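Local coordinates for protein cell Inhibiting Factor (CifBp) (Burkholderia pseudomallei, PDB 3GQM) that deamidates a glutamine side chain of host NEDD8 to glutamate, which shuts down cullin-RING ubiquitin ligases and arrests the host cell cycle, at residues A[165-168]-A[172-175]; A[76-81]-A[95-100]. One frame throughout, in Å; residues are numbered along the deposited sequence.

Contact 1 (A[165-168]-A[172-175]); sequences LPAL and PRTA
R173 and L165, which bury most here, show how a long side chain can reach back across a connection to the chain that led into it. The R173 chain starts with CG anti to the backbone N (chi1 -179°) and bends at CB-CG and CG-CD, which carries the guanidinium across to 165-168. There NH1 gives a weak hydrogen bond of 2.8 Å to L165 O, at the group's edge. K146 O is the stronger partner of NH1, and with NH2 bonded to D143 O these ties fix the plane of the guanidinium. The segments are the two arms of the connection between antiparallel strands 159-165 and 176-178, and where the arms splay apart a water bridges two backbone carbonyls and the arginine. It accepts from R173 NE at 2.6 Å, in the guanidinium plane, and donates to P166 O and T174 O. Beside it the L165 CA hydrogen points at T174 O, and L165 CD2 rests on A175 CB at 3.8 Å. Farther from the strands, the side chains of L168 and T174 cross at about a right angle, L168 CD2 3.4 Å from T174 OG1, which donates to P172 O from above the carbonyl plane.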
# COMPACT_ATOMS: atom_id res chain seq x y z
N LEU A 165 9.94 0.83 -6.77
CA LEU A 165 11.05 0.67 -7.74
C LEU A 165 12.17 1.68 -7.43
O LEU A 165 12.35 2.67 -8.16
CB LEU A 165 10.54 0.89 -9.18
CG LEU A 165 9.38 -0.01 -9.60
CD1 LEU A 165 8.68 0.50 -10.85
CD2 LEU A 165 9.86 -1.44 -9.87
N PRO A 166 12.92 1.46 -6.36
CA PRO A 166 13.96 2.46 -6.08
C PRO A 166 15.07 2.34 -7.09
O PRO A 166 15.31 1.24 -7.59
CB PRO A 166 14.49 2.07 -4.69
CG PRO A 166 14.07 0.64 -4.45
CD PRO A 166 12.94 0.31 -5.42
N ALA A 167 15.76 3.43 -7.38
CA ALA A 167 16.98 3.29 -8.21
C ALA A 167 18.14 2.77 -7.34
O ALA A 167 18.40 3.27 -6.24
CB ALA A 167 17.34 4.58 -8.92
N LEU A 168 18.76 1.70 -7.81
CA LEU A 168 19.92 1.07 -7.15
C LEU A 168 21.21 1.17 -7.99
O LEU A 168 21.26 0.67 -9.12
CB LEU A 168 19.62 -0.40 -6.78
CG LEU A 168 19.01 -0.73 -5.40
CD1 LEU A 168 18.18 0.38 -4.73
CD2 LEU A 168 18.19 -2.01 -5.53
N PRO A 172 20.56 -3.93 -10.51
CA PRO A 172 19.44 -4.16 -11.44
C PRO A 172 18.22 -3.35 -10.97
O PRO A 172 18.18 -2.96 -9.79
CB PRO A 172 19.21 -5.67 -11.32
CG PRO A 172 19.67 -6.02 -9.88
CD PRO A 172 20.56 -4.89 -9.39
N ARG A 173 17.28 -3.06 -11.87
CA ARG A 173 15.96 -2.51 -11.51
C ARG A 173 15.29 -3.57 -10.66
O ARG A 173 15.11 -4.72 -11.09
CB ARG A 173 15.11 -2.23 -12.75
CG ARG A 173 13.69 -1.62 -12.54
CD ARG A 173 13.64 -0.10 -12.99
NE ARG A 173 13.68 0.77 -11.81
CZ ARG A 173 13.69 2.10 -11.80
NH1 ARG A 173 13.71 2.73 -10.63
NH2 ARG A 173 13.69 2.81 -12.93
N THR A 174 14.93 -3.18 -9.45
CA THR A 174 14.51 -4.06 -8.38
C THR A 174 13.17 -3.55 -7.91
O THR A 174 12.91 -2.36 -7.99
CB THR A 174 15.51 -3.95 -7.21
OG1 THR A 174 16.81 -4.22 -7.73
CG2 THR A 174 15.21 -4.94 -6.11
N ALA A 175 12.33 -4.48 -7.47
CA ALA A 175 10.96 -4.18 -7.11
C ALA A 175 10.67 -4.79 -5.76
O ALA A 175 11.07 -5.92 -5.51
CB ALA A 175 10.00 -4.78 -8.16
O HOH W 1 13.84 -0.21 -9.38

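Contact 2 (A[76-81]-A[95-100]); sequences KSVTDF and DPFALM
V78 CG2 meets both P96 CG and F97 CE2, an example of one methyl group carrying the whole contact between a helix and a loop. CG2 lies against P96 CG at 3.3 Å, tighter than usual for two carbons, the side chains crossing at about a right angle. V78 CG2 also approaches the F97 ring obliquely, 4.2 Å from CE2, and so faces both rings. A chi1 of 155° sets CG2 anti to the V78 carbonyl carbon, making it the branch turned to the loop.

The turn that carries them presents the two rings together. D95 to A98 form a type I beta turn, with A98 N bonded to D95 O at 3.0 Å. Inside it D95 OD1 accepts from F97 N at 2.6 Å, nearly along its C-O axis, making an Asx turn. On the helix, the backbone bond from D80 N to K76 O and the salt bridge of K76 NZ with D80 OD2, at 3.2 Å on the syn lone pair, span the turn that holds V78.

I74, one helical turn before V78, also touches P96 and F97, and R51 of helix 47-53 binds F97 O. L84 and Y87 of helix 84-91 pack on P96, Y87 also reaching V78, so the turn is wedged between helix 84-91 and the C-terminal part of helix 67-80, ahead of helix 104-116.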
# COMPACT_ATOMS: atom_id res chain seq x y z
N LYS A 76 -16.39 14.65 17.82
CA LYS A 76 -17.56 15.30 17.25
C LYS A 76 -18.51 14.30 16.61
O LYS A 76 -19.72 14.25 16.93
CB LYS A 76 -17.12 16.36 16.25
CG LYS A 76 -18.29 17.11 15.70
CD LYS A 76 -17.92 17.99 14.52
CE LYS A 76 -19.22 18.32 13.70
NZ LYS A 76 -19.57 17.21 12.68
N SER A 77 -17.98 13.45 15.74
CA SER A 77 -18.80 12.42 15.08
C SER A 77 -19.52 11.52 16.11
O SER A 77 -20.69 11.14 15.94
CB SER A 77 -17.92 11.59 14.11
OG SER A 77 -18.52 10.33 13.84
N VAL A 78 -18.81 11.15 17.17
CA VAL A 78 -19.39 10.23 18.15
C VAL A 78 -20.57 10.95 18.86
O VAL A 78 -21.62 10.36 19.11
CB VAL A 78 -18.31 9.74 19.15
CG1 VAL A 78 -18.95 9.31 20.47
CG2 VAL A 78 -17.51 8.59 18.56
N THR A 79 -20.38 12.24 19.15
CA THR A 79 -21.43 13.05 19.75
C THR A 79 -22.63 13.14 18.82
O THR A 79 -23.76 12.99 19.25
CB THR A 79 -20.93 14.48 20.08
OG1 THR A 79 -19.68 14.38 20.77
CG2 THR A 79 -21.90 15.21 20.99
N ASP A 80 -22.38 13.41 17.54
CA ASP A 80 -23.44 13.44 16.53
C ASP A 80 -24.27 12.18 16.71
O ASP A 80 -25.49 12.22 16.67
CB ASP A 80 -22.85 13.51 15.11
CG ASP A 80 -22.22 14.87 14.78
OD1 ASP A 80 -22.37 15.86 15.54
OD2 ASP A 80 -21.55 14.98 13.73
N PHE A 81 -23.61 11.06 16.99
CA PHE A 81 -24.30 9.80 17.10
C PHE A 81 -24.91 9.51 18.46
O PHE A 81 -25.44 8.41 18.66
CB PHE A 81 -23.38 8.66 16.68
CG PHE A 81 -23.36 8.44 15.22
CD1 PHE A 81 -24.16 7.46 14.65
CD2 PHE A 81 -22.57 9.23 14.40
CE1 PHE A 81 -24.16 7.26 13.27
CE2 PHE A 81 -22.56 9.03 13.03
CZ PHE A 81 -23.35 8.04 12.46
N ASP A 95 -15.10 0.80 17.99
CA ASP A 95 -14.66 1.96 18.73
C ASP A 95 -13.88 2.84 17.80
O ASP A 95 -12.75 2.53 17.44
CB ASP A 95 -13.78 1.58 19.92
CG ASP A 95 -13.48 2.78 20.81
OD1 ASP A 95 -13.08 3.86 20.30
OD2 ASP A 95 -13.67 2.64 22.03
N PRO A 96 -14.45 3.99 17.45
CA PRO A 96 -13.85 4.93 16.54
C PRO A 96 -12.56 5.55 17.11
O PRO A 96 -11.84 6.16 16.35
CB PRO A 96 -14.95 6.01 16.38
CG PRO A 96 -15.64 5.98 17.63
CD PRO A 96 -15.67 4.55 18.06
N PHE A 97 -12.26 5.40 18.41
CA PHE A 97 -10.96 5.90 18.90
C PHE A 97 -9.81 4.90 18.81
O PHE A 97 -8.67 5.25 19.08
CB PHE A 97 -11.03 6.49 20.31
CG PHE A 97 -11.93 7.69 20.40
CD1 PHE A 97 -11.49 8.94 20.00
CD2 PHE A 97 -13.23 7.55 20.88
CE1 PHE A 97 -12.33 10.05 20.06
CE2 PHE A 97 -14.07 8.65 20.96
CZ PHE A 97 -13.61 9.92 20.54
N ALA A 98 -10.11 3.67 18.44
CA ALA A 98 -9.10 2.62 18.43
C ALA A 98 -8.09 2.86 17.32
O ALA A 98 -8.35 3.56 16.36
CB ALA A 98 -9.73 1.24 18.28
N LEU A 99 -6.91 2.32 17.48
CA LEU A 99 -5.89 2.54 16.48
C LEU A 99 -6.18 1.55 15.37
O LEU A 99 -6.76 0.48 15.60
CB LEU A 99 -4.49 2.39 17.04
CG LEU A 99 -4.08 3.38 18.15
CD1 LEU A 99 -2.59 3.55 18.07
CD2 LEU A 99 -4.78 4.72 17.97
N MET A 100 -5.83 1.91 14.16
CA MET A 100 -6.23 1.04 13.10
C MET A 100 -5.07 0.34 12.41
O MET A 100 -3.96 0.83 12.42
CB MET A 100 -7.13 1.79 12.14
CG MET A 100 -6.49 2.89 11.36
SD MET A 100 -7.83 3.63 10.39
CE MET A 100 -8.70 2.17 9.77

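In the fold
Both contacts are partly buried and lie away from the annotated active-site residues, on opposite sides of the chain's centre, with centres 41 Å apart and nearest atoms about 24 Å apart. They share no helix or strand. Contact 2 falls earlier in the sequence, in the helical part before helix 104-116, whereas contact 1 closes a connection within the antiparallel sheet. Their chemistry follows these settings. In contact 1 an arginine and a water serve backbone carbonyls at and just beyond the strand end, and 352 Å² is buried; contact 2 buries 97 Å² through apolar touches, with none of its polar bonds joining one segment to the other; some shape the turn, others tie 95-100 to helix 47-53.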